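Local atomic coordinates of p22 protein (Trypanosoma brucei, PDB entry 3JV1), a protein that acts as an accessory factor in RNA editing specific for cytochrome oxidase subunit II, and belongs to the Mam33 family. Residues L74-V79 with R148-T153; L58-E63 with N156-F161; G82-F87 with K108-T113. All coordinates share one frame; numbering follows the deposited sequence.

Interaction 1: L74-V79 with R148-T153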
loop_
_atom_site.group_PDB
_atom_site.type_symbol
_atom_site.label_atom_id
_atom_site.label_comp_id
_atom_site.label_asym_id
_atom_site.label_seq_id
_atom_site.Cartn_x
_atom_site.Cartn_y
_atom_site.Cartn_z
ATOM N N LEU A 74 2.812 6.444 13.974
ATOM C CA LEU A 74 4.201 6.094 14.181
ATOM C C LEU A 74 4.283 4.748 14.864
ATOM O O LEU A 74 3.315 4.284 15.457
ATOM C CB LEU A 74 4.909 7.169 15.016
ATOM C CG LEU A 74 4.267 7.670 16.311
ATOM C CD1 LEU A 74 4.519 6.693 17.441
ATOM C CD2 LEU A 74 4.859 9.032 16.670
ATOM N N ASP A 75 5.441 4.113 14.745
ATOM C CA ASP A 75 5.689 2.832 15.376
ATOM C C ASP A 75 6.701 3.073 16.479
ATOM O O ASP A 75 7.640 3.854 16.316
ATOM C CB ASP A 75 6.306 1.830 14.400
ATOM C CG ASP A 75 5.295 1.217 13.460
ATOM O OD1 ASP A 75 4.079 1.347 13.702
ATOM O OD2 ASP A 75 5.732 0.588 12.479
ATOM N N VAL A 76 6.506 2.401 17.601
ATOM C CA VAL A 76 7.430 2.501 18.705
ATOM C C VAL A 76 7.958 1.093 18.918
ATOM O O VAL A 76 7.198 0.176 19.224
ATOM C CB VAL A 76 6.737 3.006 19.979
ATOM C CG1 VAL A 76 7.622 2.756 21.198
ATOM C CG2 VAL A 76 6.464 4.496 19.845
ATOM N N LEU A 77 9.256 0.911 18.723
ATOM C CA LEU A 77 9.848 -0.406 18.920
ATOM C C LEU A 77 10.710 -0.445 20.173
ATOM O O LEU A 77 11.460 0.492 20.457
ATOM C CB LEU A 77 10.703 -0.811 17.718
ATOM C CG LEU A 77 10.035 -0.950 16.344
ATOM C CD1 LEU A 77 9.895 0.415 15.688
ATOM C CD2 LEU A 77 10.882 -1.862 15.471
ATOM N N VAL A 78 10.576 -1.525 20.934
ATOM C CA VAL A 78 11.374 -1.728 22.131
ATOM C C VAL A 78 12.131 -3.000 21.805
ATOM O O VAL A 78 11.549 -4.080 21.736
ATOM C CB VAL A 78 10.497 -1.909 23.385
ATOM C CG1 VAL A 78 11.384 -2.162 24.606
ATOM C CG2 VAL A 78 9.649 -0.655 23.601
ATOM N N VAL A 79 13.433 -2.852 21.571
ATOM C CA VAL A 79 14.285 -3.962 21.175
ATOM C C VAL A 79 15.250 -4.404 22.258
ATOM O O VAL A 79 15.954 -3.593 22.855
ATOM C CB VAL A 79 15.093 -3.582 19.909
ATOM C CG1 VAL A 79 15.767 -4.817 19.317
ATOM C CG2 VAL A 79 14.170 -2.925 18.891
ATOM N N ARG A 148 9.343 4.412 29.912
ATOM C CA ARG A 148 10.419 4.560 28.951
ATOM C C ARG A 148 10.410 5.924 28.256
ATOM O O ARG A 148 11.100 6.128 27.258
ATOM C CB ARG A 148 10.351 3.418 27.928
ATOM C CG ARG A 148 10.635 2.062 28.570
ATOM C CD ARG A 148 10.257 0.866 27.704
ATOM N NE ARG A 148 10.775 -0.354 28.313
ATOM C CZ ARG A 148 10.433 -0.780 29.526
ATOM N NH1 ARG A 148 9.556 -0.096 30.249
ATOM N NH2 ARG A 148 11.012 -1.850 30.045
ATOM N N GLY A 149 9.636 6.863 28.788
ATOM C CA GLY A 149 9.592 8.189 28.190
ATOM C C GLY A 149 8.572 8.397 27.088
ATOM O O GLY A 149 8.420 9.511 26.588
ATOM N N VAL A 150 7.870 7.340 26.692
ATOM C CA VAL A 150 6.861 7.474 25.648
ATOM C C VAL A 150 5.588 7.911 26.347
ATOM O O VAL A 150 4.727 7.098 26.692
ATOM C CB VAL A 150 6.637 6.147 24.910
ATOM C CG1 VAL A 150 5.706 6.362 23.733
ATOM C CG2 VAL A 150 7.977 5.592 24.436
ATOM N N ASN A 151 5.495 9.219 26.556
ATOM C CA ASN A 151 4.382 9.831 27.258
ATOM C C ASN A 151 3.853 11.050 26.507
ATOM O O ASN A 151 4.219 11.282 25.355
ATOM C CB ASN A 151 4.859 10.221 28.660
ATOM C CG ASN A 151 6.232 10.879 28.639
ATOM O OD1 ASN A 151 6.997 10.791 29.602
ATOM N ND2 ASN A 151 6.545 11.548 27.540
ATOM N N ASP A 152 2.991 11.822 27.165
ATOM C CA ASP A 152 2.400 13.009 26.552
ATOM C C ASP A 152 3.440 14.058 26.204
ATOM O O ASP A 152 3.264 14.826 25.258
ATOM C CB ASP A 152 1.350 13.630 27.472
ATOM C CG ASP A 152 0.147 12.738 27.664
ATOM O OD1 ASP A 152 -0.286 12.106 26.681
ATOM O OD2 ASP A 152 -0.373 12.677 28.797
ATOM N N THR A 153 4.521 14.088 26.972
ATOM C CA THR A 153 5.589 15.043 26.725
ATOM C C THR A 153 6.216 14.742 25.371
ATOM O O THR A 153 6.443 15.642 24.574
ATOM C CB THR A 153 6.680 14.945 27.797
ATOM O OG1 THR A 153 6.087 15.073 29.093
ATOM C CG2 THR A 153 7.707 16.044 27.603
#
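Arg148 lays its NE 4.2 Å from Val78 CG1 at the start of a connection that ends helix 135-146 in a Schellman motif and then starts helix 152-181, against one face of the antiparallel sheet of this Mam33-family fold. The arginine chain is extended from CG to NE and crosses the valine side chain at about a right angle; the methyl comes to the guanidinium obliquely. All three nitrogens of that group have polar partners elsewhere. NE makes a salt bridge with Glu54 on strand 54-63, NH1 donates to Tyr144 O, and NH2 makes a salt bridge with Asp4 of the second subunit, which ties this buried charge to the assembly and probably limits rotation of the group. Gly149 is the C-prime residue of the motif. Its positive phi of 88° reverses the chain, with Gly149 N bonded to Ser146 O and Val150 N to Leu145 O. After the reversal Val150, the centre of an inverse gamma turn, faces the strand, and its CG2 lies 4.3 Å from Val76 CG1. That methyl pair is the apolar half of the contact; Leu145 of the ending helix and Met89 of strand 83-92 touch both valines. The alternation along strand 72-80 explains the pairing: Val76 and Val78, two residues apart, direct their side chains to this face, and the contact buries 126 Å² in total. Asn151 then takes the N-cap position of helix 152-181, and its N makes a weak bond of 2.9 Å to Gly149 O.

Interaction 2: L58-E63 with N156-F161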
loop_
_atom_site.group_PDB
_atom_site.type_symbol
_atom_site.label_atom_id
_atom_site.label_comp_id
_atom_site.label_asym_id
_atom_site.label_seq_id
_atom_site.Cartn_x
_atom_site.Cartn_y
_atom_site.Cartn_z
ATOM N N LEU A 58 11.544 5.272 17.631
ATOM C CA LEU A 58 10.323 5.941 17.207
ATOM C C LEU A 58 10.446 6.236 15.720
ATOM O O LEU A 58 11.334 6.980 15.316
ATOM C CB LEU A 58 10.153 7.264 17.957
ATOM C CG LEU A 58 9.412 7.350 19.291
ATOM C CD1 LEU A 58 7.938 7.605 19.033
ATOM C CD2 LEU A 58 9.638 6.086 20.110
ATOM N N GLN A 59 9.559 5.663 14.916
ATOM C CA GLN A 59 9.586 5.881 13.468
ATOM C C GLN A 59 8.233 6.399 13.003
ATOM O O GLN A 59 7.237 5.678 13.107
ATOM C CB GLN A 59 9.862 4.570 12.716
ATOM C CG GLN A 59 10.951 3.697 13.292
ATOM C CD GLN A 59 11.082 2.374 12.551
ATOM O OE1 GLN A 59 10.095 1.669 12.340
ATOM N NE2 GLN A 59 12.305 2.031 12.161
ATOM N N LEU A 60 8.183 7.631 12.500
ATOM C CA LEU A 60 6.922 8.182 11.995
ATOM C C LEU A 60 6.558 7.362 10.772
ATOM O O LEU A 60 7.427 7.048 9.962
ATOM C CB LEU A 60 7.084 9.645 11.584
ATOM C CG LEU A 60 7.022 10.732 12.659
ATOM C CD1 LEU A 60 5.585 10.918 13.096
ATOM C CD2 LEU A 60 7.910 10.371 13.830
ATOM N N THR A 61 5.285 7.005 10.639
ATOM C CA THR A 61 4.859 6.202 9.504
ATOM C C THR A 61 3.840 6.894 8.602
ATOM O O THR A 61 3.468 6.357 7.558
ATOM C CB THR A 61 4.278 4.839 9.963
ATOM O OG1 THR A 61 3.195 5.060 10.868
ATOM C CG2 THR A 61 5.339 4.007 10.651
ATOM N N GLY A 62 3.382 8.079 8.996
ATOM C CA GLY A 62 2.429 8.786 8.165
ATOM C C GLY A 62 1.486 9.733 8.874
ATOM O O GLY A 62 1.604 9.976 10.076
ATOM N N GLU A 63 0.560 10.281 8.093
ATOM C CA GLU A 63 -0.469 11.210 8.557
ATOM C C GLU A 63 -1.723 10.617 7.933
ATOM O O GLU A 63 -1.677 10.172 6.790
ATOM C CB GLU A 63 -0.217 12.609 7.996
ATOM C CG GLU A 63 1.189 13.149 8.237
ATOM C CD GLU A 63 2.262 12.370 7.487
ATOM O OE1 GLU A 63 2.156 12.245 6.249
ATOM O OE2 GLU A 63 3.215 11.885 8.135
ATOM N N ASN A 156 3.824 15.346 22.597
ATOM C CA ASN A 156 3.753 16.784 22.426
ATOM C C ASN A 156 4.946 17.276 21.610
ATOM O O ASN A 156 4.802 18.160 20.764
ATOM C CB ASN A 156 3.731 17.452 23.798
ATOM C CG ASN A 156 3.180 18.851 23.752
ATOM O OD1 ASN A 156 3.887 19.806 23.431
ATOM N ND2 ASN A 156 1.898 18.984 24.062
ATOM N N PHE A 157 6.123 16.704 21.865
ATOM C CA PHE A 157 7.317 17.084 21.124
ATOM C C PHE A 157 7.199 16.695 19.654
ATOM O O PHE A 157 7.670 17.410 18.781
ATOM C CB PHE A 157 8.567 16.411 21.687
ATOM C CG PHE A 157 9.771 16.553 20.793
ATOM C CD1 PHE A 157 10.513 17.725 20.785
ATOM C CD2 PHE A 157 10.123 15.535 19.916
ATOM C CE1 PHE A 157 11.589 17.883 19.915
ATOM C CE2 PHE A 157 11.189 15.682 19.047
ATOM C CZ PHE A 157 11.926 16.858 19.044
ATOM N N ILE A 158 6.586 15.548 19.389
ATOM C CA ILE A 158 6.418 15.079 18.023
ATOM C C ILE A 158 5.568 16.027 17.170
ATOM O O ILE A 158 5.898 16.271 16.011
ATOM C CB ILE A 158 5.807 13.655 18.012
ATOM C CG1 ILE A 158 6.874 12.652 18.454
ATOM C CG2 ILE A 158 5.278 13.306 16.627
ATOM C CD1 ILE A 158 6.381 11.245 18.587
ATOM N N ASP A 159 4.478 16.548 17.735
ATOM C CA ASP A 159 3.615 17.476 16.999
ATOM C C ASP A 159 4.377 18.763 16.749
ATOM O O ASP A 159 4.429 19.263 15.624
ATOM C CB ASP A 159 2.343 17.813 17.785
ATOM C CG ASP A 159 1.320 16.697 17.762
ATOM O OD1 ASP A 159 1.134 16.078 16.692
ATOM O OD2 ASP A 159 0.685 16.452 18.814
ATOM N N GLN A 160 4.957 19.304 17.814
ATOM C CA GLN A 160 5.729 20.535 17.716
ATOM C C GLN A 160 6.885 20.415 16.725
ATOM O O GLN A 160 7.077 21.294 15.881
ATOM C CB GLN A 160 6.264 20.933 19.091
ATOM C CG GLN A 160 5.298 21.766 19.918
ATOM C CD GLN A 160 5.805 22.020 21.333
ATOM O OE1 GLN A 160 6.976 22.342 21.541
ATOM N NE2 GLN A 160 4.916 21.886 22.310
ATOM N N PHE A 161 7.657 19.334 16.815
ATOM C CA PHE A 161 8.773 19.167 15.894
ATOM C C PHE A 161 8.290 19.011 14.448
ATOM O O PHE A 161 8.889 19.550 13.528
ATOM C CB PHE A 161 9.630 17.954 16.272
ATOM C CG PHE A 161 10.983 17.965 15.629
ATOM C CD1 PHE A 161 12.000 18.762 16.143
ATOM C CD2 PHE A 161 11.224 17.239 14.471
ATOM C CE1 PHE A 161 13.238 18.837 15.514
ATOM C CE2 PHE A 161 12.458 17.306 13.829
ATOM C CZ PHE A 161 13.467 18.108 14.352
#
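Phe161 N bonds to Phe157 O at 2.8 Å, closing the turn of helix 152-181 that carries Ile158 to Leu58 and Leu60 on strand 54-63. The carbonyl of Ile158 in turn has a side-chain donor one turn on, the hydroxyl of Ser162. Ile158 meets the strand with both its branches. With CD1 anti to CA (chi2 176°), the longer branch is extended and its end methyl lies 4.0 Å from Leu58 CD1, the two side chains crossing obliquely. The shorter branch, CG2, comes within 4.3 Å of Leu60 CD1. One isoleucine thus spans two leucines on the same face of the strand, and the nearest CA pair, Leu60 and Ile158, is 9.2 Å apart. Just beyond, Thr61 and Gly62 both face Thr73 in a classic beta bulge near the end of the strand. On the helix, Asp159 makes a salt bridge with Arg72, which adds a polar tie to the neighbouring strand 72-80. Between 58-63 and 156-161 themselves the evidence is of methyl-to-methyl packing among three buried residues, which implies that dispersion and exclusion of water, rather than directional bonds, probably hold these two segments together.

Interaction 3: G82-F87 with K108-T113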
loop_
_atom_site.group_PDB
_atom_site.type_symbol
_atom_site.label_atom_id
_atom_site.label_comp_id
_atom_site.label_asym_id
_atom_site.label_seq_id
_atom_site.Cartn_x
_atom_site.Cartn_y
_atom_site.Cartn_z
ATOM N N GLY A 82 17.568 -9.404 20.732
ATOM C CA GLY A 82 17.218 -9.877 19.404
ATOM C C GLY A 82 15.732 -9.951 19.103
ATOM O O GLY A 82 15.333 -10.479 18.065
ATOM N N LYS A 83 14.908 -9.420 20.001
ATOM C CA LYS A 83 13.459 -9.430 19.803
ATOM C C LYS A 83 12.902 -8.019 19.970
ATOM O O LYS A 83 13.571 -7.142 20.508
ATOM C CB LYS A 83 12.792 -10.362 20.815
ATOM C CG LYS A 83 13.275 -11.798 20.744
ATOM C CD LYS A 83 12.579 -12.665 21.796
ATOM C CE LYS A 83 13.110 -14.093 21.778
ATOM N NZ LYS A 83 12.892 -14.747 20.452
ATOM N N ALA A 84 11.677 -7.796 19.513
ATOM C CA ALA A 84 11.086 -6.478 19.653
ATOM C C ALA A 84 9.591 -6.475 19.933
ATOM O O ALA A 84 8.840 -7.307 19.429
ATOM C CB ALA A 84 11.368 -5.650 18.406
ATOM N N LEU A 85 9.182 -5.520 20.760
ATOM C CA LEU A 85 7.785 -5.306 21.094
ATOM C C LEU A 85 7.513 -4.088 20.215
ATOM O O LEU A 85 8.180 -3.060 20.361
ATOM C CB LEU A 85 7.633 -4.918 22.566
ATOM C CG LEU A 85 6.574 -5.622 23.418
ATOM C CD1 LEU A 85 6.536 -4.974 24.795
ATOM C CD2 LEU A 85 5.217 -5.555 22.753
ATOM N N VAL A 86 6.558 -4.203 19.297
ATOM C CA VAL A 86 6.246 -3.113 18.387
ATOM C C VAL A 86 4.847 -2.536 18.584
ATOM O O VAL A 86 3.849 -3.219 18.374
ATOM C CB VAL A 86 6.406 -3.580 16.921
ATOM C CG1 VAL A 86 6.235 -2.401 15.971
ATOM C CG2 VAL A 86 7.784 -4.216 16.731
ATOM N N PHE A 87 4.792 -1.271 18.985
ATOM C CA PHE A 87 3.535 -0.568 19.224
ATOM C C PHE A 87 3.135 0.285 18.024
ATOM O O PHE A 87 3.873 1.194 17.624
ATOM C CB PHE A 87 3.666 0.345 20.444
ATOM C CG PHE A 87 3.892 -0.388 21.741
ATOM C CD1 PHE A 87 2.815 -0.743 22.554
ATOM C CD2 PHE A 87 5.179 -0.728 22.143
ATOM C CE1 PHE A 87 3.024 -1.424 23.749
ATOM C CE2 PHE A 87 5.401 -1.412 23.342
ATOM C CZ PHE A 87 4.321 -1.761 24.147
ATOM N N LYS A 108 15.737 -8.386 14.108
ATOM C CA LYS A 108 16.441 -7.860 12.952
ATOM C C LYS A 108 15.426 -7.508 11.871
ATOM O O LYS A 108 15.530 -6.470 11.222
ATOM C CB LYS A 108 17.439 -8.900 12.437
ATOM C CG LYS A 108 18.282 -8.445 11.265
ATOM C CD LYS A 108 19.296 -9.523 10.897
ATOM C CE LYS A 108 20.216 -9.828 12.075
ATOM N NZ LYS A 108 21.201 -10.910 11.784
ATOM N N LEU A 109 14.441 -8.376 11.675
ATOM C CA LEU A 109 13.409 -8.110 10.686
ATOM C C LEU A 109 12.582 -6.919 11.156
ATOM O O LEU A 109 12.203 -6.062 10.365
ATOM C CB LEU A 109 12.510 -9.330 10.507
ATOM C CG LEU A 109 11.314 -9.167 9.565
ATOM C CD1 LEU A 109 11.773 -8.782 8.165
ATOM C CD2 LEU A 109 10.543 -10.480 9.531
ATOM N N ALA A 110 12.314 -6.865 12.456
ATOM C CA ALA A 110 11.536 -5.774 13.024
ATOM C C ALA A 110 12.192 -4.420 12.746
ATOM O O ALA A 110 11.510 -3.440 12.456
ATOM C CB ALA A 110 11.373 -5.980 14.525
ATOM N N LEU A 111 13.518 -4.375 12.830
ATOM C CA LEU A 111 14.266 -3.142 12.596
ATOM C C LEU A 111 14.417 -2.802 11.112
ATOM O O LEU A 111 14.556 -1.636 10.743
ATOM C CB LEU A 111 15.657 -3.251 13.224
ATOM C CG LEU A 111 15.721 -3.264 14.747
ATOM C CD1 LEU A 111 17.141 -3.536 15.191
ATOM C CD2 LEU A 111 15.239 -1.937 15.289
ATOM N N ASP A 112 14.404 -3.826 10.270
ATOM C CA ASP A 112 14.552 -3.639 8.835
ATOM C C ASP A 112 13.394 -2.802 8.307
ATOM O O ASP A 112 12.232 -3.158 8.484
ATOM C CB ASP A 112 14.565 -4.996 8.139
ATOM C CG ASP A 112 15.075 -4.919 6.717
ATOM O OD1 ASP A 112 14.904 -3.861 6.076
ATOM O OD2 ASP A 112 15.637 -5.928 6.240
ATOM N N THR A 113 13.708 -1.691 7.652
ATOM C CA THR A 113 12.662 -0.833 7.116
ATOM C C THR A 113 12.534 -0.890 5.590
ATOM O O THR A 113 11.851 -0.063 5.002
ATOM C CB THR A 113 12.882 0.636 7.536
ATOM O OG1 THR A 113 14.202 1.047 7.165
ATOM C CG2 THR A 113 12.708 0.793 9.041
#
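Ala84 CB and Ala110 CB meet methyl to methyl at 3.9 Å, each CB directed at the other segment. Because both side chains end at CB, the backbones come close: the CA atoms of these two alanines are 6.7 Å apart, and those of Gly82 and Lys108 6.8 Å. Val86, the next residue on the same side of strand 83-92, has its CG1 anti to the backbone N (chi1 -174°), which places CG2 beside that N and 4.6 Å from Ala110 CB, a looser neighbour than Ala84. Leu111 stays farther off, its CD2 6.2 Å from Ala84 CB, and packs instead on Val79 of strand 72-80. Lys108 starts off to one side and its ammonium end leads away; its contribution is through the backbone, its N lying 4.5 Å from Gly82 O. The setting is a beta hairpin, strands 83-92 and 95-104 of the six-stranded antiparallel sheet, followed by the short helix 107-111, which folds back over one face of the hairpin. Ala84 pairs through its backbone with Arg104, whose side chain also touches Ala110, and Gly82 pairs with Gly107 at the helix start. The other face of the strand belongs to different partners. Leu85 adopts a first torsion of -133°, off the staggered positions, perhaps because it packs on Val101 and Tyr144 of its own chain and on Phe180 of the second subunit. Lys83 likewise points away from the helix, and its NZ hydrogen-bonds His105 ND1. At the far end of the helical turn Lys121 NZ hydrogen-bonds the carbonyl oxygens of Leu109 and Asp112 and, weakly, that of Ala110, while Asp112 OD1 accepts from Ser114 N.

In the fold
The three contacts use adjacent strands of one antiparallel sheet. Interactions 1 and 2, centres 11 Å apart, lie on one face, the first in the loop leading into helix 152-181, the second on the helix itself; a probable hydrogen bond of 2.9 Å, Asp75 N to Gln59 O, joins their strands. Interaction 3, its centre 14 Å from that of interaction 1, lies on the opposite face, as the alternation shows: Val76 faces Val150, whereas Leu77 CD2 packs on Ala110 O at 3.5 Å. Phe87 N and Val76 O, 2.8 Å apart, probably bond their strands. Interactions 2 and 3 are 19 Å apart between centres. Interactions 1 and 3 both touch Phe180 of the second subunit.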